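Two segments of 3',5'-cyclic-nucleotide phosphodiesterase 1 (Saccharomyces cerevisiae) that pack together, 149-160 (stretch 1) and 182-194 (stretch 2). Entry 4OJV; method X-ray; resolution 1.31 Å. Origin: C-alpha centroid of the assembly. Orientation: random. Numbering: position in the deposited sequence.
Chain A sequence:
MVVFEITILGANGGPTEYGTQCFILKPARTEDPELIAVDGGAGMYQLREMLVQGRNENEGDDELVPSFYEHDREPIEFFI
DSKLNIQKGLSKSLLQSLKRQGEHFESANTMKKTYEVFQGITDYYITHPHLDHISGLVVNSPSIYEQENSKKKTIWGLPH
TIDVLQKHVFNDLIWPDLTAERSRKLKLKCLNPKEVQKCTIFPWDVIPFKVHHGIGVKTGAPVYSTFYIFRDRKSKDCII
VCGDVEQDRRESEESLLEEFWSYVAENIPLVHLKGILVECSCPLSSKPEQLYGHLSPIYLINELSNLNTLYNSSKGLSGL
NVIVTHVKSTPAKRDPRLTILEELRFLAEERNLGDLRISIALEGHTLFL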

# COMPACT_ATOMS: atom_id res chain seq x y z
N ASN A 149 -9.51 14.54 22.39
CA ASN A 149 -8.19 15.03 22.79
C ASN A 149 -7.12 14.38 21.91
O ASN A 149 -6.64 13.28 22.18
CB ASN A 149 -7.92 14.80 24.29
CG ASN A 149 -8.21 13.38 24.73
OD1 ASN A 149 -9.23 12.79 24.38
ND2 ASN A 149 -7.31 12.82 25.54
N SER A 150 -6.77 15.08 20.83
CA SER A 150 -6.09 14.47 19.70
C SER A 150 -4.67 14.98 19.45
O SER A 150 -4.42 16.19 19.42
CB SER A 150 -6.93 14.67 18.44
OG SER A 150 -7.09 16.05 18.15
N LYS A 151 -3.75 14.04 19.26
CA LYS A 151 -2.42 14.35 18.76
C LYS A 151 -2.54 14.66 17.26
O LYS A 151 -3.09 13.87 16.49
CB LYS A 151 -1.47 13.17 18.99
CG LYS A 151 -1.17 12.86 20.45
CD LYS A 151 -0.04 11.84 20.54
CE LYS A 151 0.26 11.45 21.98
NZ LYS A 151 1.19 10.29 22.02
N LYS A 152 -2.02 15.82 16.86
CA LYS A 152 -2.14 16.30 15.48
C LYS A 152 -0.91 15.96 14.66
O LYS A 152 0.20 15.88 15.21
CB LYS A 152 -2.36 17.81 15.46
CG LYS A 152 -3.59 18.27 16.23
CD LYS A 152 -3.90 19.74 15.97
CE LYS A 152 -5.19 20.16 16.67
NZ LYS A 152 -5.61 21.53 16.28
N LYS A 153 -1.10 15.76 13.36
CA LYS A 153 0.00 15.44 12.45
C LYS A 153 0.26 16.54 11.42
O LYS A 153 -0.67 17.16 10.90
CB LYS A 153 -0.26 14.13 11.72
CG LYS A 153 -0.40 12.89 12.60
CD LYS A 153 -0.28 11.63 11.74
CE LYS A 153 -1.00 10.42 12.31
NZ LYS A 153 -0.23 9.77 13.39
N THR A 154 1.53 16.74 11.12
CA THR A 154 1.96 17.71 10.13
C THR A 154 2.78 17.00 9.06
O THR A 154 3.67 16.19 9.37
CB THR A 154 2.79 18.85 10.76
OG1 THR A 154 2.01 19.48 11.78
CG2 THR A 154 3.17 19.89 9.72
N ILE A 155 2.48 17.31 7.80
CA ILE A 155 3.20 16.79 6.64
C ILE A 155 4.03 17.95 6.10
O ILE A 155 3.47 18.99 5.71
CB ILE A 155 2.22 16.31 5.54
CG1 ILE A 155 1.28 15.22 6.06
CG2 ILE A 155 3.00 15.83 4.33
CD1 ILE A 155 0.05 15.02 5.19
N TRP A 156 5.35 17.78 6.12
CA TRP A 156 6.30 18.78 5.65
C TRP A 156 6.89 18.38 4.34
O TRP A 156 7.12 17.19 4.07
CB TRP A 156 7.45 18.92 6.63
CG TRP A 156 7.08 19.27 8.04
CD1 TRP A 156 6.75 18.41 9.08
CD2 TRP A 156 7.04 20.61 8.62
NE1 TRP A 156 6.51 19.11 10.23
CE2 TRP A 156 6.67 20.44 10.02
CE3 TRP A 156 7.27 21.89 8.13
CZ2 TRP A 156 6.53 21.52 10.89
CZ3 TRP A 156 7.13 22.98 9.01
CH2 TRP A 156 6.77 22.79 10.35
N GLY A 157 7.23 19.37 3.51
CA GLY A 157 7.91 19.10 2.26
C GLY A 157 8.29 20.39 1.57
O GLY A 157 7.84 21.47 1.96
N LEU A 158 9.12 20.28 0.55
CA LEU A 158 9.35 21.39 -0.36
C LEU A 158 8.07 21.63 -1.17
O LEU A 158 7.20 20.76 -1.23
CB LEU A 158 10.54 21.08 -1.27
CG LEU A 158 11.92 20.99 -0.60
CD1 LEU A 158 12.98 20.65 -1.63
CD2 LEU A 158 12.28 22.25 0.17
N PRO A 159 7.94 22.81 -1.81
CA PRO A 159 6.72 23.08 -2.59
C PRO A 159 6.37 22.05 -3.66
O PRO A 159 5.19 21.76 -3.86
CB PRO A 159 7.01 24.45 -3.21
CG PRO A 159 7.92 25.10 -2.23
CD PRO A 159 8.81 24.00 -1.72
N HIS A 160 7.36 21.45 -4.33
CA HIS A 160 7.05 20.46 -5.38
C HIS A 160 6.30 19.27 -4.84
O HIS A 160 5.60 18.57 -5.58
CB HIS A 160 8.32 20.02 -6.12
CG HIS A 160 9.19 19.06 -5.34
ND1 HIS A 160 10.26 19.47 -4.63
CD2 HIS A 160 9.11 17.68 -5.17
CE1 HIS A 160 10.84 18.41 -4.04
NE2 HIS A 160 10.13 17.32 -4.37
N ARG A 182 -12.02 21.39 10.14
CA ARG A 182 -11.76 22.57 10.97
C ARG A 182 -10.83 22.37 12.16
O ARG A 182 -10.23 23.32 12.63
CB ARG A 182 -13.09 23.16 11.46
CG ARG A 182 -13.60 22.45 12.70
CD ARG A 182 -14.98 22.86 13.12
NE ARG A 182 -15.07 24.27 13.47
CZ ARG A 182 -16.19 24.82 13.87
NH1 ARG A 182 -17.28 24.08 13.97
NH2 ARG A 182 -16.22 26.11 14.17
N SER A 183 -10.72 21.13 12.65
CA SER A 183 -9.86 20.85 13.80
C SER A 183 -8.38 20.89 13.45
O SER A 183 -7.53 20.93 14.34
CB SER A 183 -10.22 19.52 14.46
OG SER A 183 -10.03 18.43 13.59
N ARG A 184 -8.07 20.91 12.15
CA ARG A 184 -6.69 21.01 11.65
C ARG A 184 -5.78 19.94 12.25
O ARG A 184 -4.62 20.19 12.57
CB ARG A 184 -6.11 22.42 11.84
CG ARG A 184 -6.96 23.54 11.23
CD ARG A 184 -7.07 23.43 9.71
NE ARG A 184 -8.03 24.38 9.14
CZ ARG A 184 -7.71 25.54 8.57
NH1 ARG A 184 -6.44 25.93 8.50
NH2 ARG A 184 -8.67 26.31 8.07
N LYS A 185 -6.33 18.74 12.40
CA LYS A 185 -5.59 17.59 12.93
C LYS A 185 -4.58 17.03 11.92
O LYS A 185 -3.66 16.30 12.31
CB LYS A 185 -6.55 16.49 13.39
CG LYS A 185 -7.43 16.84 14.60
CD LYS A 185 -8.22 15.63 15.08
CE LYS A 185 -9.46 16.03 15.87
NZ LYS A 185 -10.15 14.86 16.47
N LEU A 186 -4.76 17.36 10.65
CA LEU A 186 -3.78 17.08 9.61
C LEU A 186 -3.46 18.37 8.88
O LEU A 186 -4.36 19.02 8.37
CB LEU A 186 -4.29 16.04 8.61
CG LEU A 186 -3.25 15.52 7.61
CD1 LEU A 186 -2.11 14.78 8.31
CD2 LEU A 186 -3.90 14.61 6.58
N LYS A 187 -2.18 18.74 8.86
CA LYS A 187 -1.73 19.98 8.24
C LYS A 187 -0.65 19.72 7.21
O LYS A 187 0.16 18.82 7.39
CB LYS A 187 -1.17 20.93 9.29
CG LYS A 187 -2.20 21.52 10.24
CD LYS A 187 -1.54 22.52 11.17
CE LYS A 187 -2.48 23.00 12.26
NZ LYS A 187 -2.70 21.96 13.30
N LEU A 188 -0.64 20.51 6.14
CA LEU A 188 0.44 20.53 5.15
C LEU A 188 1.26 21.80 5.34
O LEU A 188 0.69 22.90 5.37
CB LEU A 188 -0.12 20.52 3.73
CG LEU A 188 -0.81 19.26 3.22
CD1 LEU A 188 -1.56 19.51 1.93
CD2 LEU A 188 0.22 18.16 2.99
N LYS A 189 2.58 21.67 5.46
CA LYS A 189 3.45 22.82 5.65
C LYS A 189 4.67 22.76 4.75
O LYS A 189 5.31 21.71 4.60
CB LYS A 189 3.86 22.95 7.12
CG LYS A 189 2.72 23.35 8.03
CD LYS A 189 3.21 23.65 9.44
CE LYS A 189 2.04 23.85 10.39
NZ LYS A 189 2.50 24.28 11.73
N CYS A 190 5.00 23.88 4.14
CA CYS A 190 6.16 23.96 3.26
C CYS A 190 7.44 24.28 4.02
O CYS A 190 7.43 24.95 5.06
CB CYS A 190 5.95 25.00 2.16
SG CYS A 190 5.02 24.42 0.72
N LEU A 191 8.54 23.77 3.48
CA LEU A 191 9.89 24.09 3.92
C LEU A 191 10.58 24.87 2.81
O LEU A 191 10.27 24.71 1.63
CB LEU A 191 10.67 22.81 4.18
CG LEU A 191 10.19 21.91 5.32
CD1 LEU A 191 10.84 20.54 5.19
CD2 LEU A 191 10.49 22.54 6.68
N ASN A 192 11.53 25.71 3.21
CA ASN A 192 12.40 26.40 2.27
C ASN A 192 13.65 25.57 2.00
O ASN A 192 14.26 25.06 2.94
CB ASN A 192 12.82 27.77 2.82
CG ASN A 192 11.65 28.72 2.99
OD1 ASN A 192 10.76 28.79 2.14
ND2 ASN A 192 11.65 29.45 4.09
N PRO A 193 14.04 25.45 0.72
CA PRO A 193 15.23 24.66 0.41
C PRO A 193 16.51 25.29 0.96
O PRO A 193 16.65 26.53 1.00
CB PRO A 193 15.25 24.65 -1.13
CG PRO A 193 14.53 25.90 -1.52
CD PRO A 193 13.46 26.07 -0.48
N LYS A 194 17.44 24.44 1.39
CA LYS A 194 18.78 24.83 1.86
C LYS A 194 18.79 25.57 3.21
O LYS A 194 19.84 25.99 3.67
CB LYS A 194 19.52 25.67 0.81
CG LYS A 194 19.50 25.10 -0.60
CD LYS A 194 20.31 25.96 -1.55
CE LYS A 194 19.82 25.81 -2.98
NZ LYS A 194 19.95 24.42 -3.50
O HOH W 1 -1.76 19.43 12.60

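Residues 153-157 and 186-190 form neighbouring parallel β-strands, their axes 23° apart, joined by a ladder in which Lys153, Ile155 and Gly157 each give their N and O to stretch 2. Before the strand, Ser183 O accepts a hydrogen bond from Lys152 NZ (2.8 Å), and Arg184 O takes one from Lys187 NZ (2.7 Å), so backbone carbonyls hold two ammonium groups whose NZ atoms, in Lys152 and Lys187, lie 4.2 Å apart despite like charge. Lys185 O opens the ladder, accepting from Lys153 N (2.8 Å). Leu186 CD1 meets Ile155 CD1 (3.8 Å) on the face shared with Leu188. Lys187 N donates to Lys153 O (3.0 Å) and Lys187 O accepts from Ile155 N (2.8 Å); water 1 also bridges Lys187 NZ (2.8 Å) and Lys153 O (3.0 Å). Leu188 CD2 packs on Ile155 CB (3.7 Å), extending the same face. Lys189 N donates to Ile155 O (2.8 Å), while on the other face its aliphatic CB lies over the six-membered ring of Trp156, 4.1 Å from the centroid, a CH-π contact. Lys189 O accepts a longer, more bent bond from Gly157 N (3.2 Å, 144°). Cys190 SG approaches Pro159 CG (4.2 Å). Leu191 N closes the ladder on Gly157 O (2.8 Å), and its CD2 touches Trp156 CE3 (3.6 Å). Finally, Pro193 CB packs against Leu158 CD2 (4.0 Å).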